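Local coordinates for pectate lyase (Paenibacillus sp. 0602, PDB 5GT5), which cleaves polygalacturonate and pectins of varied methyl esterification by endo-acting elimination, probably with calcium as cofactor, at residues Asp152-Glu157 with Cys167-Ala172; Asp174-Ser179 with Gly241-Gly246; Gln207-Glu212 with Leu231-Ile236. The protein carries 1 engineered substitution. All coordinates share one frame; numbering follows the deposited sequence. Where two conformers were deposited one is given.

Contact 1. Residues Asp152-Glu157 with Cys167-Ala172; sequences DYITLE and CVFNKA. Engineered in segment 167-172: Val168 (natural residue Gly).
Tyr153 and Ile154, where the chain enters strand 154-157, meet Phe169 to Ala172, where it leaves the short strand 168-169. These strands belong to different sheets and form no backbone pair with each other. Beyond Phe169 the chain turns out of strand 168-169, and the carbonyls of Asn170 and Lys171 both approach the phenol of Tyr153. CG of Tyr153 stands anti to its own carbonyl carbon (chi1 -76°), beside the backbone N; the ring points to the turn. Asn170 O comes to the ring edge, close to its plane, 3.3 Å from Tyr153 CE2. At the far end, Tyr153 OH gives a short but weak hydrogen bond to Lys171 O (2.6 Å). Ala172 CB packs obliquely against the same ring, 3.7 Å from Tyr153 CE2. The Tyr153 and Phe169 side chains slide past each other in opposite directions, with CD2 of each 3.9 Å apart. Phe169 offers its ring edge here: Tyr153 CB and Ile154 CD1 both lie in its plane, the latter 3.9 Å from Phe169 CE2. Elsewhere Phe169 stacks with Phe132 and meets Phe193 with nearly parallel rings, while Asn170 ND2 binds Phe132 O and Lys171 NZ turns away to Ser240 O. Such a row of aromatic rings from successive coils is characteristic of the right-handed parallel beta-helix of polysaccharide lyase family 1; Asp152, at the start of this contact, is a probable calcium ligand.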
loop_
_atom_site.group_PDB
_atom_site.type_symbol
_atom_site.label_atom_id
_atom_site.label_comp_id
_atom_site.label_asym_id
_atom_site.label_seq_id
_atom_site.Cartn_x
_atom_site.Cartn_y
_atom_site.Cartn_z
ATOM N N ASP A 152 -5.323 -19.890 -14.246
ATOM C CA ASP A 152 -6.008 -18.599 -14.216
ATOM C C ASP A 152 -5.156 -17.628 -14.991
ATOM O O ASP A 152 -3.926 -17.739 -14.950
ATOM C CB ASP A 152 -6.122 -18.101 -12.765
ATOM C CG ASP A 152 -6.529 -19.202 -11.808
ATOM O OD1 ASP A 152 -7.722 -19.472 -11.704
ATOM O OD2 ASP A 152 -5.643 -19.789 -11.147
ATOM N N TYR A 153 -5.722 -16.661 -15.707
ATOM C CA TYR A 153 -4.850 -15.754 -16.443
ATOM C C TYR A 153 -3.990 -14.890 -15.518
ATOM O O TYR A 153 -2.799 -14.760 -15.728
ATOM C CB TYR A 153 -5.638 -14.863 -17.395
ATOM C CG TYR A 153 -6.101 -15.551 -18.633
ATOM C CD1 TYR A 153 -5.164 -16.044 -19.557
ATOM C CD2 TYR A 153 -7.445 -15.652 -18.933
ATOM C CE1 TYR A 153 -5.596 -16.661 -20.718
ATOM C CE2 TYR A 153 -7.881 -16.267 -20.103
ATOM C CZ TYR A 153 -6.940 -16.745 -20.981
ATOM O OH TYR A 153 -7.385 -17.376 -22.130
ATOM N N ILE A 154 -4.607 -14.265 -14.525
ATOM C CA ILE A 154 -3.850 -13.421 -13.581
ATOM C C ILE A 154 -4.363 -13.706 -12.185
ATOM O O ILE A 154 -5.588 -13.695 -11.949
ATOM C CB ILE A 154 -4.010 -11.921 -13.875
ATOM C CG1 ILE A 154 -3.504 -11.603 -15.281
ATOM C CG2 ILE A 154 -3.253 -11.086 -12.834
ATOM C CD1 ILE A 154 -3.723 -10.131 -15.697
ATOM N N THR A 155 -3.441 -13.970 -11.259
ATOM C CA THR A 155 -3.746 -14.120 -9.825
ATOM C C THR A 155 -2.901 -13.113 -9.110
ATOM O O THR A 155 -1.683 -12.998 -9.361
ATOM C CB THR A 155 -3.437 -15.518 -9.313
ATOM O OG1 THR A 155 -4.203 -16.469 -10.080
ATOM C CG2 THR A 155 -3.861 -15.684 -7.884
ATOM N N LEU A 156 -3.529 -12.364 -8.218
ATOM C CA LEU A 156 -2.820 -11.395 -7.400
ATOM C C LEU A 156 -2.807 -11.912 -5.963
ATOM O O LEU A 156 -3.853 -12.241 -5.404
ATOM C CB LEU A 156 -3.520 -10.047 -7.458
ATOM C CG LEU A 156 -3.905 -9.565 -8.863
ATOM C CD1 LEU A 156 -4.688 -8.270 -8.742
ATOM C CD2 LEU A 156 -2.664 -9.362 -9.715
ATOM N N GLU A 157 -1.629 -11.962 -5.338
ATOM C CA GLU A 157 -1.514 -12.474 -3.967
ATOM C C GLU A 157 -0.649 -11.585 -3.121
ATOM O O GLU A 157 0.460 -11.214 -3.537
ATOM C CB GLU A 157 -0.929 -13.892 -3.925
ATOM C CG GLU A 157 -1.842 -14.943 -4.565
ATOM C CD GLU A 157 -1.267 -16.345 -4.530
ATOM O OE1 GLU A 157 -0.307 -16.564 -3.778
ATOM O OE2 GLU A 157 -1.780 -17.232 -5.252
ATOM N N CYS A 167 -7.174 -4.487 -21.228
ATOM C CA CYS A 167 -6.816 -5.861 -21.541
ATOM C C CYS A 167 -8.029 -6.633 -22.015
ATOM O O CYS A 167 -9.171 -6.205 -21.811
ATOM C CB CYS A 167 -6.200 -6.565 -20.320
ATOM S SG CYS A 167 -4.558 -5.919 -19.873
ATOM N N VAL A 168 -7.768 -7.752 -22.678
ATOM C CA VAL A 168 -8.805 -8.665 -23.157
ATOM C C VAL A 168 -8.504 -10.072 -22.677
ATOM O O VAL A 168 -7.352 -10.516 -22.760
ATOM C CB VAL A 168 -8.864 -8.640 -24.670
ATOM C CG1 VAL A 168 -9.853 -9.697 -25.221
ATOM C CG2 VAL A 168 -9.324 -7.328 -25.040
ATOM N N PHE A 169 -9.535 -10.753 -22.167
ATOM C CA PHE A 169 -9.400 -12.107 -21.638
ATOM C C PHE A 169 -10.401 -12.999 -22.337
ATOM O O PHE A 169 -11.565 -12.628 -22.482
ATOM C CB PHE A 169 -9.653 -12.111 -20.129
ATOM C CG PHE A 169 -8.717 -11.230 -19.353
ATOM C CD1 PHE A 169 -8.958 -9.862 -19.235
ATOM C CD2 PHE A 169 -7.579 -11.768 -18.775
ATOM C CE1 PHE A 169 -8.109 -9.055 -18.506
ATOM C CE2 PHE A 169 -6.707 -10.963 -18.048
ATOM C CZ PHE A 169 -6.967 -9.607 -17.913
ATOM N N ASN A 170 -9.926 -14.170 -22.759
ATOM C CA ASN A 170 -10.753 -15.176 -23.419
ATOM C C ASN A 170 -11.067 -16.298 -22.429
ATOM O O ASN A 170 -10.999 -16.072 -21.225
ATOM C CB ASN A 170 -10.019 -15.683 -24.664
ATOM C CG ASN A 170 -9.881 -14.619 -25.733
ATOM O OD1 ASN A 170 -10.780 -14.461 -26.582
ATOM N ND2 ASN A 170 -8.762 -13.888 -25.719
ATOM N N LYS A 171 -11.338 -17.510 -22.886
ATOM C CA LYS A 171 -11.688 -18.586 -21.960
ATOM C C LYS A 171 -10.495 -18.979 -21.102
ATOM O O LYS A 171 -9.346 -19.023 -21.567
ATOM C CB LYS A 171 -12.142 -19.825 -22.746
ATOM C CG LYS A 171 -13.506 -19.714 -23.399
ATOM C CD LYS A 171 -14.564 -20.320 -22.543
ATOM C CE LYS A 171 -14.470 -21.874 -22.512
ATOM N NZ LYS A 171 -15.453 -22.248 -21.446
ATOM N N ALA A 172 -10.766 -19.286 -19.841
ATOM C CA ALA A 172 -9.769 -19.881 -18.969
ATOM C C ALA A 172 -10.370 -21.082 -18.266
ATOM O O ALA A 172 -11.562 -21.109 -17.956
ATOM C CB ALA A 172 -9.266 -18.861 -17.916
#

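Contact 2. Residues Asp174-Ser179 with Gly241-Gly246; sequences DGLVDS and GSQKKG
Leu176 lies against Gln243, the two side chains sliding past each other in opposite directions, with Leu176 CD2 3.6 Å from Gln243 NE2. Gln243 sets out with CG anti to its backbone N (chi1 167°) and then bends at chi2 (62°), which turns CD out of the extended line. NE2 closes a bond within its own loop, donating to Lys245 O over 2.9 Å in a nearly straight bond, with the acceptor lying in the amide plane, while OE1 reaches across to accept the backbone N-H of Ala172. An alanine in place of Gln243 would probably leave Lys245 O and the N-H of Ala172 without these partners and open a gap beside the Leu176 methyls. Backbone pairing is limited to Leu176 N, which donates to Gly246 O at 3.0 Å (angle 159°). A water also spans the two segments, 2.8 Å from Asp174 O and weakly bonded to Lys245 N. Lys245 runs extended beyond CG, and in one of the two conformers of Asp174 its NZ forms a salt bridge with Asp174 OD1 (3.1 Å), approaching from above the carboxylate plane. Asp174 and Asp178 are probable calcium ligands grouped with Asp152, and Lys245 also touches Arg276, the likely active-site residue. Segment 174-179 leads into strand 177-180, which pairs with strand 154-157, whereas 241-246 is the loop between helix 233-241 and strand 248-249; just beyond it, Leu248 N binds Asp178 OD1 and His247 ND1 meets Val177 O.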
loop_
_atom_site.group_PDB
_atom_site.type_symbol
_atom_site.label_atom_id
_atom_site.label_comp_id
_atom_site.label_asym_id
_atom_site.label_seq_id
_atom_site.Cartn_x
_atom_site.Cartn_y
_atom_site.Cartn_z
ATOM N N ASP A 174 -9.900 -21.981 -15.175
ATOM C CA ASP A 174 -10.435 -21.497 -13.903
ATOM C C ASP A 174 -10.744 -20.006 -14.034
ATOM O O ASP A 174 -11.587 -19.617 -14.838
ATOM C CB ASP A 174 -9.416 -21.830 -12.787
ATOM C CG ASP A 174 -9.960 -21.729 -11.380
ATOM O OD1 ASP A 174 -11.166 -21.512 -11.184
ATOM O OD2 ASP A 174 -9.147 -21.946 -10.444
ATOM N N GLY A 175 -10.070 -19.157 -13.280
ATOM C CA GLY A 175 -10.452 -17.750 -13.251
ATOM C C GLY A 175 -9.758 -16.850 -14.256
ATOM O O GLY A 175 -8.718 -17.179 -14.851
ATOM N N LEU A 176 -10.331 -15.669 -14.421
ATOM C CA LEU A 176 -9.772 -14.673 -15.329
ATOM C C LEU A 176 -8.803 -13.779 -14.580
ATOM O O LEU A 176 -7.607 -13.791 -14.884
ATOM C CB LEU A 176 -10.890 -13.861 -15.965
ATOM C CG LEU A 176 -11.912 -14.699 -16.728
ATOM C CD1 LEU A 176 -13.030 -13.782 -17.288
ATOM C CD2 LEU A 176 -11.234 -15.486 -17.840
ATOM N N VAL A 177 -9.287 -12.983 -13.629
ATOM C CA VAL A 177 -8.378 -12.244 -12.751
ATOM C C VAL A 177 -8.891 -12.454 -11.336
ATOM O O VAL A 177 -10.027 -12.071 -11.014
ATOM C CB VAL A 177 -8.290 -10.723 -13.043
ATOM C CG1 VAL A 177 -7.291 -10.070 -12.086
ATOM C CG2 VAL A 177 -7.880 -10.459 -14.511
ATOM N N ASP A 178 -8.079 -13.100 -10.499
ATOM C CA ASP A 178 -8.410 -13.423 -9.114
ATOM C C ASP A 178 -7.520 -12.628 -8.206
ATOM O O ASP A 178 -6.356 -12.318 -8.542
ATOM C CB ASP A 178 -8.197 -14.892 -8.851
ATOM C CG ASP A 178 -9.174 -15.781 -9.614
ATOM O OD1 ASP A 178 -10.225 -15.301 -10.079
ATOM O OD2 ASP A 178 -8.883 -17.001 -9.741
ATOM N N SER A 179 -8.047 -12.285 -7.042
ATOM C CA SER A 179 -7.302 -11.467 -6.094
ATOM C C SER A 179 -7.399 -12.133 -4.741
ATOM O O SER A 179 -8.519 -12.372 -4.259
ATOM C CB SER A 179 -7.863 -10.054 -6.094
ATOM O OG SER A 179 -7.024 -9.206 -5.326
ATOM N N GLY A 241 -19.032 -22.525 -24.756
ATOM C CA GLY A 241 -18.489 -21.256 -25.222
ATOM C C GLY A 241 -18.367 -20.203 -24.155
ATOM O O GLY A 241 -17.407 -19.428 -24.160
ATOM N N SER A 242 -19.331 -20.127 -23.255
ATOM C CA SER A 242 -19.254 -19.134 -22.173
ATOM C C SER A 242 -18.206 -19.473 -21.119
ATOM O O SER A 242 -17.827 -20.630 -20.933
ATOM C CB SER A 242 -20.629 -18.940 -21.522
ATOM O OG SER A 242 -21.210 -20.166 -21.143
ATOM N N GLN A 243 -17.693 -18.427 -20.479
ATOM C CA GLN A 243 -16.634 -18.597 -19.471
ATOM C C GLN A 243 -17.262 -18.900 -18.118
ATOM O O GLN A 243 -18.175 -18.206 -17.689
ATOM C CB GLN A 243 -15.821 -17.296 -19.411
ATOM C CG GLN A 243 -14.880 -17.186 -18.206
ATOM C CD GLN A 243 -13.808 -18.256 -18.191
ATOM O OE1 GLN A 243 -13.554 -18.908 -19.225
ATOM N NE2 GLN A 243 -13.158 -18.437 -17.045
ATOM N N LYS A 244 -16.810 -19.941 -17.435
ATOM C CA LYS A 244 -17.487 -20.370 -16.189
ATOM C C LYS A 244 -17.252 -19.422 -15.021
ATOM O O LYS A 244 -18.163 -19.151 -14.251
ATOM C CB LYS A 244 -17.034 -21.784 -15.812
ATOM C CG LYS A 244 -17.713 -22.410 -14.604
ATOM C CD LYS A 244 -19.181 -22.644 -14.888
ATOM C CE LYS A 244 -19.391 -23.829 -15.823
ATOM N NZ LYS A 244 -20.847 -24.140 -16.025
ATOM N N LYS A 245 -16.039 -18.908 -14.875
ATOM C CA LYS A 245 -15.668 -18.108 -13.685
ATOM C C LYS A 245 -15.006 -16.789 -14.065
ATOM O O LYS A 245 -14.090 -16.766 -14.893
ATOM C CB LYS A 245 -14.682 -18.897 -12.782
ATOM C CG LYS A 245 -15.260 -20.137 -12.120
ATOM C CD LYS A 245 -14.151 -21.076 -11.690
ATOM C CE LYS A 245 -14.680 -22.384 -11.126
ATOM N NZ LYS A 245 -13.638 -23.454 -11.206
ATOM N N GLY A 246 -15.432 -15.690 -13.444
ATOM C CA GLY A 246 -14.836 -14.391 -13.675
ATOM C C GLY A 246 -13.727 -14.014 -12.703
ATOM O O GLY A 246 -12.564 -14.344 -12.916
HETATM O O HOH W 1 -13.909 -21.014 -15.499
#

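Contact 3. Residues Gln207-Glu212 with Leu231-Ile236; sequences QINEME and LSKEDI
Ile208 and Glu212, one turn apart on helix 203-212, face Lys233 and Ile236 at the start of helix 233-241. Along the second segment, Ser232 comes first as the N-cap: its OG accepts from Asp235 N (2.9 Å), and Asp235 OD2 in turn accepts from Ser232 N (3.0 Å), a capping box that secures the first turn. Lys233 follows and makes the largest contribution to the contact. Its chain leaves with CG anti to the backbone N and runs alongside Ile208 in the opposite direction, where Ile208 CG2 and Lys233 CG are only 3.3 Å apart, tighter than normal van der Waals contact. A bend at chi3 (59°) then turns CE out of the extended line, with CD resting 3.8 Å from Glu212 CG; the two side chains cross at about a right angle. Lys233 NZ stays 4.8 Å from Glu212 OE2, and water mediates between the opposite charges: two molecules receive from NZ, one of them weakly, and donate to Glu212 OE2, and another links NZ to Asn209 OD1. Glu212 OE1 is engaged by Arg225 and Tyr221. Asp235 has a second partner in Arg303. Last comes Ile236, whose CG2 meets Ile208 CG1 at 3.9 Å in the apolar part of the interface, beside Tyr221 of helix 219-225. Two helices joined by an isoleucine pair and edged by a hydrated lysine belong here to a long helical excursion between strands 184-194 and 248-249, lying outside the coils of the beta-helix.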
loop_
_atom_site.group_PDB
_atom_site.type_symbol
_atom_site.label_atom_id
_atom_site.label_comp_id
_atom_site.label_asym_id
_atom_site.label_seq_id
_atom_site.Cartn_x
_atom_site.Cartn_y
_atom_site.Cartn_z
ATOM N N GLN A 207 -11.063 -28.091 -29.472
ATOM C CA GLN A 207 -11.100 -29.067 -28.390
ATOM C C GLN A 207 -12.194 -30.120 -28.626
ATOM O O GLN A 207 -11.973 -31.319 -28.439
ATOM C CB GLN A 207 -11.370 -28.328 -27.063
ATOM C CG GLN A 207 -11.679 -29.231 -25.847
ATOM C CD GLN A 207 -10.454 -29.970 -25.395
ATOM O OE1 GLN A 207 -9.756 -29.515 -24.490
ATOM N NE2 GLN A 207 -10.148 -31.100 -26.049
ATOM N N ILE A 208 -13.386 -29.670 -28.994
ATOM C CA ILE A 208 -14.496 -30.607 -29.171
ATOM C C ILE A 208 -14.244 -31.546 -30.368
ATOM O O ILE A 208 -14.514 -32.746 -30.277
ATOM C CB ILE A 208 -15.849 -29.894 -29.266
ATOM C CG1 ILE A 208 -16.474 -29.713 -27.872
ATOM C CG2 ILE A 208 -16.866 -30.751 -30.002
ATOM C CD1 ILE A 208 -15.666 -28.879 -26.901
ATOM N N ASN A 209 -13.678 -31.020 -31.452
ATOM C CA ASN A 209 -13.390 -31.880 -32.616
ATOM C C ASN A 209 -12.468 -33.037 -32.275
ATOM O O ASN A 209 -12.678 -34.182 -32.739
ATOM C CB ASN A 209 -12.793 -31.055 -33.758
ATOM C CG ASN A 209 -13.809 -30.227 -34.477
ATOM O OD1 ASN A 209 -15.022 -30.387 -34.300
ATOM N ND2 ASN A 209 -13.314 -29.307 -35.315
ATOM N N GLU A 210 -11.461 -32.774 -31.451
ATOM C CA GLU A 210 -10.544 -33.830 -31.026
ATOM C C GLU A 210 -11.312 -34.942 -30.319
ATOM O O GLU A 210 -11.085 -36.138 -30.572
ATOM C CB GLU A 210 -9.438 -33.249 -30.130
ATOM C CG GLU A 210 -8.412 -34.258 -29.582
ATOM C CD GLU A 210 -7.522 -34.858 -30.660
ATOM O OE1 GLU A 210 -7.230 -34.162 -31.671
ATOM O OE2 GLU A 210 -7.120 -36.036 -30.495
ATOM N N MET A 211 -12.232 -34.567 -29.441
ATOM C CA MET A 211 -12.960 -35.572 -28.674
ATOM C C MET A 211 -13.975 -36.303 -29.529
ATOM O O MET A 211 -14.194 -37.498 -29.324
ATOM C CB MET A 211 -13.618 -34.919 -27.449
ATOM C CG MET A 211 -12.563 -34.301 -26.513
ATOM S SD MET A 211 -13.235 -33.758 -24.944
ATOM C CE MET A 211 -14.285 -32.428 -25.474
ATOM N N GLU A 212 -14.602 -35.595 -30.462
ATOM C CA GLU A 212 -15.599 -36.199 -31.343
ATOM C C GLU A 212 -14.982 -37.329 -32.154
ATOM O O GLU A 212 -15.657 -38.315 -32.442
ATOM C CB GLU A 212 -16.253 -35.127 -32.225
ATOM C CG GLU A 212 -17.357 -35.640 -33.145
ATOM C CD GLU A 212 -18.609 -36.083 -32.426
ATOM O OE1 GLU A 212 -18.775 -35.799 -31.220
ATOM O OE2 GLU A 212 -19.465 -36.711 -33.089
ATOM N N LEU A 231 -26.974 -34.635 -26.457
ATOM C CA LEU A 231 -26.397 -33.378 -26.943
ATOM C C LEU A 231 -25.622 -33.601 -28.217
ATOM O O LEU A 231 -24.880 -34.572 -28.348
ATOM C CB LEU A 231 -25.443 -32.806 -25.897
ATOM C CG LEU A 231 -26.177 -32.183 -24.706
ATOM C CD1 LEU A 231 -25.222 -32.100 -23.481
ATOM C CD2 LEU A 231 -26.749 -30.794 -25.021
ATOM N N SER A 232 -25.764 -32.671 -29.151
ATOM C CA SER A 232 -24.945 -32.719 -30.358
ATOM C C SER A 232 -23.555 -32.110 -30.104
ATOM O O SER A 232 -23.314 -31.414 -29.118
ATOM C CB SER A 232 -25.646 -31.958 -31.485
ATOM O OG SER A 232 -25.648 -30.566 -31.209
ATOM N N LYS A 233 -22.606 -32.371 -30.995
ATOM C CA LYS A 233 -21.310 -31.701 -30.914
ATOM C C LYS A 233 -21.471 -30.189 -30.931
ATOM O O LYS A 233 -20.845 -29.487 -30.139
ATOM C CB LYS A 233 -20.431 -32.181 -32.077
ATOM C CG LYS A 233 -19.144 -31.451 -32.309
ATOM C CD LYS A 233 -18.442 -32.004 -33.565
ATOM C CE LYS A 233 -19.333 -31.852 -34.801
ATOM N NZ LYS A 233 -19.042 -32.864 -35.873
ATOM N N GLU A 234 -22.342 -29.692 -31.796
ATOM C CA GLU A 234 -22.632 -28.281 -31.879
ATOM C C GLU A 234 -23.208 -27.757 -30.564
ATOM O O GLU A 234 -22.813 -26.684 -30.120
ATOM C CB GLU A 234 -23.576 -28.005 -33.052
ATOM C CG GLU A 234 -22.938 -28.326 -34.421
ATOM C CD GLU A 234 -22.997 -29.838 -34.871
ATOM O OE1 GLU A 234 -23.626 -30.723 -34.202
ATOM O OE2 GLU A 234 -22.409 -30.126 -35.953
ATOM N N ASP A 235 -24.105 -28.515 -29.933
ATOM C CA ASP A 235 -24.664 -28.128 -28.638
ATOM C C ASP A 235 -23.558 -27.979 -27.631
ATOM O O ASP A 235 -23.539 -27.013 -26.856
ATOM C CB ASP A 235 -25.619 -29.197 -28.112
ATOM C CG ASP A 235 -26.957 -29.231 -28.826
ATOM O OD1 ASP A 235 -27.400 -28.240 -29.453
ATOM O OD2 ASP A 235 -27.589 -30.307 -28.724
ATOM N N ILE A 236 -22.645 -28.946 -27.606
ATOM C CA ILE A 236 -21.569 -28.909 -26.600
ATOM C C ILE A 236 -20.609 -27.742 -26.846
ATOM O O ILE A 236 -20.200 -27.065 -25.905
ATOM C CB ILE A 236 -20.881 -30.273 -26.478
ATOM C CG1 ILE A 236 -21.914 -31.326 -26.001
ATOM C CG2 ILE A 236 -19.608 -30.215 -25.599
ATOM C CD1 ILE A 236 -21.360 -32.742 -26.062
HETATM O O HOH W 2 -16.185 -32.912 -35.385
HETATM O O HOH W 3 -21.284 -35.129 -35.178
HETATM O O HOH W 4 -19.750 -36.271 -35.714
#

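Contacts 1 and 2 are neighbours near the centre of the folded chain, their centres about 7 Å apart. They share a sheet through the parallel strands 154-157 and 177-180, and they touch directly, Leu156 N probably bonding to Asp178 O. Contact 1 closes before contact 2 opens, and strands 154-157 and 177-180 are neighbours from successive coils; together the contacts bring in all three probable calcium-binding aspartates. Contact 3 is nested in the loop closed by contact 2, between strand 177-180 and residues 241-246, yet its centre lies about 21 Å from that of contact 2 and about 25 Å from that of contact 1. Helix 233-241 leads from contact 3 back to contact 2, connecting the peripheral helices to the likely active-site region.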